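PDB 3DRF: oligopeptide-binding protein oppA, which binds oligopeptides outside the cell as the receptor of the OppABCDF ABC transporter and hands them on for uptake. Local coordinates for residues 344-347 against 353-356; 279-284 against 417-422; 394-397 against 402-405. All blocks are in the same frame, centred on the assembly; numbering follows the deposited sequence.

In the fold
Contacts 1 and 2 are neighbours, with centres about 12 Å apart. L353 of contact 1 packs on S280 and Y283 of contact 2, and S354 also meets S280. Contact 3 lies far off, its centre about 33 Å from that of contact 1 and about 37 Å from that of contact 2, and about 39 Å from the centre of the chain. Along the chain, 279-284 comes first and 417-422 last. Contacts 1 and 3 fall between them, one after the other. Strand 354-356 and hairpin 394-404 belong to one mixed sheet. In this two-lobed, Venus-flytrap receptor, contact 1 joins helix to strand, contact 2 joins turn to turn, and contact 3 pairs hairpin strands.

Contact 1 of 3, residues 344-347 against 353-356; sequences EVDN and LSTP
D346 turns its CG anti to its own carbonyl carbon (chi1 -74°), which carries the carboxylate off helix 342-349 and against S354 and P356. The same choice in S354 (chi1 -64°) sets OG beside its backbone N, while its CB faces the aspartate. This is a helix-to-strand connection in the solute-binding protein fold. A short link leads from helix 342-349 into strand 354-356, which pairs antiparallel with strand 536-549.

The two carboxylate oxygens do different work. OD1 of D346 rests on CB of S354 at 3.7 Å. OD2 of D346 reaches on to the proline ring, 3.2 Å from CD of P356 and 3.4 Å from CG of P356. The side chains of D346 and P356 slide past each other in opposite directions. P356 N has no hydrogen to offer; OD2 instead accepts from ND2 of N540, on strand 536-549. N540 also gives a weak hydrogen bond to the carbonyl of T355. The buried carboxylate is thereby tied to the neighbouring strand.

An alanine at D346 would lose the carboxylate, and would probably leave N540 without this acceptor and open a gap beside P356. Just past the end of the helix, OG of S350 hydrogen-bonds to the D346 carbonyl and to S354 N, bridging helix and strand. Beside the carboxylate, CB of D346 stands 3.7 Å from O of S354.

Contact 2 of 3, residues 279-284 against 417-422; sequences VSSQYK and VGDANA
S281 and D419 meet through a hydrogen bond from OG of S281 to OD2 of D419, 2.7 Å long. It joins a short 3-10 segment, 280-282, to the type I beta turn from D419 to A422 that leads into helix 422-435. The hydroxyl comes from above the carboxylate, 44° out of its plane. A water reinforces the link. It accepts from N of S281 and donates to OD2 of D419, so this oxygen receives two hydrogen bonds. CG2 of V279 lies close by, 3.9 Å from OD2 and 4.0 Å from CB of D419, the two side chains crossing obliquely. N421 brings ND2 to within 3.8 Å of CB of S281.

The next shell holds the carboxylate in place. D419 takes chi1 67°, with CG between its backbone N and carbonyl carbon. OD1 of D419 then accepts from N of N421 at 2.9 Å, a capping bond ahead of the helix. T260 touches both V279 and D419.

Farther out, Q40 bonds to V279 N and to Q282 OE1, and Y545 OH bonds to the V279 carbonyl. Within the beta turn itself, N of A422 reaches O of D419 at 3.1 Å.

Contact 3 of 3, residues 394-397 against 402-405; sequences KLNK and REKD
R402 lies across from L395 in a beta hairpin, strands 394-396 and 401-404, at the edge of the mixed sheet. The two form a non-hydrogen-bonded antiparallel pair, with CA atoms 4.1 Å apart and side chains on the same face. CB of R402 starts beside the carbonyl of K394, 3.8 Å from its O. CG of R402 then passes over L395, 3.9 Å from CA of L395 and 4.0 Å from CD1 of L395. The chain runs extended from CG to NE, then turns at the last torsion (chi4 -81°), and CB of L395 lies over one face of the guanidinium. NE hydrogen-bonds to the carbonyl of I436. At the tip, NH2 bonds to OD1 of N385, while NH1 bonds to the carbonyl of W393 and forms a salt bridge with D389.

K394 and E403 make the adjacent hydrogen-bonded pair, on the other face. N of E403 gives a sound bond to O of K394, while the return bond from N of K394 to O of E403 is weak.

The side chain of E403 also meets that of N396. ND2 of N396 donates to OE2 of E403 at 2.9 Å, nearly straight at 173°. The oxygen lies in the amide plane of N396, but ND2 meets OE2 from above the carboxylate plane. N396 gets there with CG anti to its backbone N (chi1 -177°), and its OD1 accepts from S398 N, which helps fix the amide's rotation.

The buried guanidinium has all three nitrogens hydrogen-bonded and its charge is probably offset by D389, while the N396 amide, held by S398 N, gives E403 a neutral donor.

Contact 1 of 3, residues 344-347 against 353-356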
loop_
_atom_site.group_PDB
_atom_site.type_symbol
_atom_site.label_atom_id
_atom_site.label_comp_id
_atom_site.label_asym_id
_atom_site.label_seq_id
_atom_site.Cartn_x
_atom_site.Cartn_y
_atom_site.Cartn_z
ATOM N N GLU A 344 -0.128 -21.378 13.604
ATOM C CA GLU A 344 0.522 -21.478 14.908
ATOM C C GLU A 344 1.100 -20.124 15.367
ATOM O O GLU A 344 0.958 -19.753 16.481
ATOM C CB GLU A 344 1.640 -22.529 14.879
ATOM C CG GLU A 344 1.191 -23.968 14.842
ATOM C CD GLU A 344 2.318 -24.936 15.075
ATOM O OE1 GLU A 344 3.486 -24.612 15.057
ATOM O OE2 GLU A 344 1.910 -26.070 15.314
ATOM N N VAL A 345 1.747 -19.386 14.468
ATOM C CA VAL A 345 2.305 -18.060 14.776
ATOM C C VAL A 345 1.182 -17.106 15.158
ATOM O O VAL A 345 1.263 -16.451 16.139
ATOM C CB VAL A 345 3.109 -17.540 13.537
ATOM C CG1 VAL A 345 3.394 -16.066 13.672
ATOM C CG2 VAL A 345 4.398 -18.390 13.371
ATOM N N ASP A 346 0.111 -17.076 14.367
ATOM C CA ASP A 346 -1.017 -16.164 14.644
ATOM C C ASP A 346 -1.711 -16.482 15.993
ATOM O O ASP A 346 -2.023 -15.628 16.719
ATOM C CB ASP A 346 -2.059 -16.206 13.520
ATOM C CG ASP A 346 -1.613 -15.498 12.245
ATOM O OD1 ASP A 346 -0.652 -14.813 12.229
ATOM O OD2 ASP A 346 -2.321 -15.740 11.285
ATOM N N ASN A 347 -1.861 -17.767 16.270
ATOM C CA ASN A 347 -2.454 -18.239 17.554
ATOM C C ASN A 347 -1.584 -17.804 18.737
ATOM O O ASN A 347 -2.085 -17.366 19.715
ATOM C CB ASN A 347 -2.653 -19.782 17.539
ATOM C CG ASN A 347 -3.740 -20.232 16.577
ATOM O OD1 ASN A 347 -4.520 -19.478 16.156
ATOM N ND2 ASN A 347 -3.762 -21.505 16.276
ATOM N N LEU A 353 -6.219 -11.126 16.246
ATOM C CA LEU A 353 -6.421 -10.096 15.242
ATOM C C LEU A 353 -5.992 -10.509 13.847
ATOM O O LEU A 353 -6.502 -9.970 12.929
ATOM C CB LEU A 353 -5.675 -8.844 15.646
ATOM C CG LEU A 353 -6.199 -8.157 16.898
ATOM C CD1 LEU A 353 -5.121 -7.172 17.303
ATOM C CD2 LEU A 353 -7.437 -7.389 16.550
ATOM N N SER A 354 -5.097 -11.476 13.748
ATOM C CA SER A 354 -4.586 -11.945 12.434
ATOM C C SER A 354 -5.162 -13.309 12.116
ATOM O O SER A 354 -5.124 -14.194 12.936
ATOM C CB SER A 354 -3.059 -12.021 12.435
ATOM O OG SER A 354 -2.508 -10.751 12.606
ATOM N N THR A 355 -5.619 -13.471 10.907
ATOM C CA THR A 355 -6.174 -14.711 10.412
ATOM C C THR A 355 -5.353 -15.163 9.187
ATOM O O THR A 355 -5.215 -14.425 8.270
ATOM C CB THR A 355 -7.654 -14.511 9.971
ATOM O OG1 THR A 355 -8.432 -14.038 11.102
ATOM C CG2 THR A 355 -8.222 -15.819 9.472
ATOM N N PRO A 356 -4.870 -16.391 9.190
ATOM C CA PRO A 356 -4.101 -16.878 8.028
ATOM C C PRO A 356 -4.934 -16.708 6.748
ATOM O O PRO A 356 -6.079 -17.139 6.713
ATOM C CB PRO A 356 -3.914 -18.388 8.318
ATOM C CG PRO A 356 -3.842 -18.423 9.869
ATOM C CD PRO A 356 -4.889 -17.406 10.289
#

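Contact 2 of 3, residues 279-284 against 417-422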
loop_
_atom_site.group_PDB
_atom_site.type_symbol
_atom_site.label_atom_id
_atom_site.label_comp_id
_atom_site.label_asym_id
_atom_site.label_seq_id
_atom_site.Cartn_x
_atom_site.Cartn_y
_atom_site.Cartn_z
ATOM N N VAL A 279 0.818 -2.880 16.641
ATOM C CA VAL A 279 0.941 -4.296 16.296
ATOM C C VAL A 279 -0.081 -5.158 17.093
ATOM O O VAL A 279 -0.441 -4.869 18.215
ATOM C CB VAL A 279 2.378 -4.825 16.542
ATOM C CG1 VAL A 279 3.334 -4.281 15.447
ATOM C CG2 VAL A 279 2.892 -4.573 17.969
ATOM N N SER A 280 -0.486 -6.243 16.475
ATOM C CA SER A 280 -1.455 -7.162 17.061
ATOM C C SER A 280 -1.001 -7.746 18.403
ATOM O O SER A 280 -1.830 -8.012 19.263
ATOM C CB SER A 280 -1.734 -8.302 16.085
ATOM O OG SER A 280 -2.373 -7.825 14.904
ATOM N N SER A 281 0.304 -7.901 18.588
ATOM C CA SER A 281 0.825 -8.543 19.814
ATOM C C SER A 281 0.595 -7.697 21.084
ATOM O O SER A 281 0.662 -8.210 22.150
ATOM C CB SER A 281 2.298 -8.876 19.691
ATOM O OG SER A 281 3.069 -7.697 19.515
ATOM N N GLN A 282 0.358 -6.403 20.931
ATOM C CA GLN A 282 0.093 -5.515 22.057
ATOM C C GLN A 282 -1.370 -5.322 22.418
ATOM O O GLN A 282 -1.693 -4.621 23.299
ATOM C CB GLN A 282 0.758 -4.137 21.744
ATOM C CG GLN A 282 2.302 -4.202 21.720
ATOM C CD GLN A 282 2.945 -2.961 21.203
ATOM O OE1 GLN A 282 2.317 -2.105 20.660
ATOM N NE2 GLN A 282 4.221 -2.898 21.372
ATOM N N TYR A 283 -2.253 -5.959 21.677
ATOM C CA TYR A 283 -3.700 -5.743 21.809
ATOM C C TYR A 283 -4.230 -6.003 23.233
ATOM O O TYR A 283 -5.012 -5.242 23.739
ATOM C CB TYR A 283 -4.441 -6.627 20.779
ATOM C CG TYR A 283 -5.946 -6.393 20.662
ATOM C CD1 TYR A 283 -6.496 -5.100 20.553
ATOM C CD2 TYR A 283 -6.811 -7.457 20.540
ATOM C CE1 TYR A 283 -7.833 -4.908 20.382
ATOM C CE2 TYR A 283 -8.149 -7.247 20.381
ATOM C CZ TYR A 283 -8.651 -5.984 20.309
ATOM O OH TYR A 283 -10.017 -5.758 20.103
ATOM N N LYS A 284 -3.770 -7.097 23.852
ATOM C CA LYS A 284 -4.254 -7.434 25.200
ATOM C C LYS A 284 -3.766 -6.377 26.217
ATOM O O LYS A 284 -4.500 -5.933 27.033
ATOM C CB LYS A 284 -3.822 -8.841 25.580
ATOM C CG LYS A 284 -4.375 -9.235 26.905
ATOM C CD LYS A 284 -4.182 -10.680 27.130
ATOM C CE LYS A 284 -5.393 -11.519 26.831
ATOM N NZ LYS A 284 -5.140 -12.987 27.127
ATOM N N VAL A 417 12.467 -6.016 10.263
ATOM C CA VAL A 417 12.323 -5.606 11.642
ATOM C C VAL A 417 10.817 -5.550 11.901
ATOM O O VAL A 417 10.068 -5.189 11.057
ATOM C CB VAL A 417 12.977 -4.188 11.817
ATOM C CG1 VAL A 417 12.570 -3.496 13.175
ATOM C CG2 VAL A 417 14.504 -4.348 11.757
ATOM N N GLY A 418 10.419 -5.938 13.110
ATOM C CA GLY A 418 9.059 -5.739 13.585
ATOM C C GLY A 418 9.051 -5.493 15.085
ATOM O O GLY A 418 9.859 -4.799 15.626
ATOM N N ASP A 419 8.081 -6.113 15.739
ATOM C CA ASP A 419 7.913 -6.022 17.195
ATOM C C ASP A 419 8.876 -6.964 17.899
ATOM O O ASP A 419 9.756 -7.520 17.312
ATOM C CB ASP A 419 6.432 -6.299 17.597
ATOM C CG ASP A 419 5.968 -7.741 17.342
ATOM O OD1 ASP A 419 6.760 -8.607 17.105
ATOM O OD2 ASP A 419 4.749 -7.966 17.385
ATOM N N ALA A 420 8.704 -7.072 19.212
ATOM C CA ALA A 420 9.633 -7.864 20.017
ATOM C C ALA A 420 9.678 -9.360 19.650
ATOM O O ALA A 420 10.553 -10.013 20.008
ATOM C CB ALA A 420 9.309 -7.704 21.518
ATOM N N ASN A 421 8.678 -9.820 18.921
ATOM C CA ASN A 421 8.632 -11.215 18.497
ATOM C C ASN A 421 9.162 -11.494 17.076
ATOM O O ASN A 421 9.203 -12.642 16.638
ATOM C CB ASN A 421 7.203 -11.737 18.575
ATOM C CG ASN A 421 6.557 -11.493 19.941
ATOM O OD1 ASN A 421 7.154 -11.758 20.933
ATOM N ND2 ASN A 421 5.322 -11.105 19.924
ATOM N N ALA A 422 9.540 -10.443 16.348
ATOM C CA ALA A 422 9.889 -10.614 14.931
ATOM C C ALA A 422 11.077 -11.559 14.708
ATOM O O ALA A 422 11.059 -12.350 13.829
ATOM C CB ALA A 422 10.148 -9.224 14.277
HETATM O O HOH W 1 2.057 -8.361 16.198
#

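Contact 3 of 3, residues 394-397 against 402-405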
loop_
_atom_site.group_PDB
_atom_site.type_symbol
_atom_site.label_atom_id
_atom_site.label_comp_id
_atom_site.label_asym_id
_atom_site.label_seq_id
_atom_site.Cartn_x
_atom_site.Cartn_y
_atom_site.Cartn_z
ATOM N N LYS A 394 16.818 -33.920 -3.945
ATOM C CA LYS A 394 17.043 -35.082 -3.080
ATOM C C LYS A 394 17.751 -34.697 -1.808
ATOM O O LYS A 394 18.684 -33.981 -1.829
ATOM C CB LYS A 394 17.898 -36.077 -3.860
ATOM C CG LYS A 394 18.185 -37.382 -3.088
ATOM C CD LYS A 394 18.940 -38.399 -4.035
ATOM C CE LYS A 394 19.644 -39.503 -3.199
ATOM N NZ LYS A 394 18.692 -40.349 -2.459
ATOM N N LEU A 395 17.260 -35.202 -0.724
ATOM C CA LEU A 395 17.873 -34.964 0.565
ATOM C C LEU A 395 19.271 -35.584 0.723
ATOM O O LEU A 395 19.468 -36.746 0.533
ATOM C CB LEU A 395 16.936 -35.510 1.650
ATOM C CG LEU A 395 17.284 -35.193 3.088
ATOM C CD1 LEU A 395 17.166 -33.663 3.394
ATOM C CD2 LEU A 395 16.301 -35.884 3.982
ATOM N N ASN A 396 20.225 -34.756 1.091
ATOM C CA ASN A 396 21.521 -35.228 1.542
ATOM C C ASN A 396 21.410 -35.501 3.039
ATOM O O ASN A 396 21.332 -34.593 3.842
ATOM C CB ASN A 396 22.597 -34.162 1.248
ATOM C CG ASN A 396 24.006 -34.603 1.635
ATOM O OD1 ASN A 396 24.221 -35.418 2.476
ATOM N ND2 ASN A 396 24.962 -34.019 1.001
ATOM N N LYS A 397 21.445 -36.772 3.394
ATOM C CA LYS A 397 21.279 -37.174 4.791
ATOM C C LYS A 397 22.485 -36.838 5.699
ATOM O O LYS A 397 22.351 -36.821 6.898
ATOM C CB LYS A 397 20.848 -38.656 4.867
ATOM C CG LYS A 397 19.403 -38.807 4.353
ATOM C CD LYS A 397 18.945 -40.204 4.359
ATOM C CE LYS A 397 17.624 -40.368 3.721
ATOM N NZ LYS A 397 16.610 -39.685 4.424
ATOM N N ARG A 402 18.590 -30.494 0.972
ATOM C CA ARG A 402 18.380 -31.029 -0.371
ATOM C C ARG A 402 19.293 -30.429 -1.422
ATOM O O ARG A 402 19.774 -29.345 -1.243
ATOM C CB ARG A 402 16.920 -30.834 -0.775
ATOM C CG ARG A 402 15.910 -31.648 0.122
ATOM C CD ARG A 402 14.479 -31.250 -0.242
ATOM N NE ARG A 402 13.500 -31.957 0.601
ATOM C CZ ARG A 402 13.077 -33.195 0.395
ATOM N NH1 ARG A 402 13.488 -33.829 -0.663
ATOM N NH2 ARG A 402 12.172 -33.743 1.169
ATOM N N GLU A 403 19.519 -31.208 -2.484
ATOM C CA GLU A 403 20.414 -30.832 -3.574
ATOM C C GLU A 403 19.825 -31.337 -4.908
ATOM O O GLU A 403 19.152 -32.296 -4.952
ATOM C CB GLU A 403 21.792 -31.486 -3.389
ATOM C CG GLU A 403 22.494 -31.203 -2.055
ATOM C CD GLU A 403 23.824 -31.919 -1.912
ATOM O OE1 GLU A 403 24.233 -32.512 -2.897
ATOM O OE2 GLU A 403 24.392 -31.839 -0.890
ATOM N N LYS A 404 20.166 -30.640 -5.978
ATOM C CA LYS A 404 19.797 -31.035 -7.322
ATOM C C LYS A 404 21.017 -30.821 -8.205
ATOM O O LYS A 404 21.454 -29.707 -8.356
ATOM C CB LYS A 404 18.617 -30.225 -7.834
ATOM C CG LYS A 404 18.184 -30.661 -9.269
ATOM C CD LYS A 404 17.110 -29.782 -9.842
ATOM C CE LYS A 404 15.774 -30.214 -9.301
ATOM N NZ LYS A 404 14.584 -29.600 -10.037
ATOM N N ASP A 405 21.549 -31.912 -8.741
ATOM C CA ASP A 405 22.751 -31.907 -9.555
ATOM C C ASP A 405 23.857 -31.108 -8.896
ATOM O O ASP A 405 24.479 -30.283 -9.526
ATOM C CB ASP A 405 22.442 -31.340 -10.942
ATOM C CG ASP A 405 23.577 -31.632 -11.958
ATOM O OD1 ASP A 405 24.314 -32.645 -11.832
ATOM O OD2 ASP A 405 23.727 -30.792 -12.849
#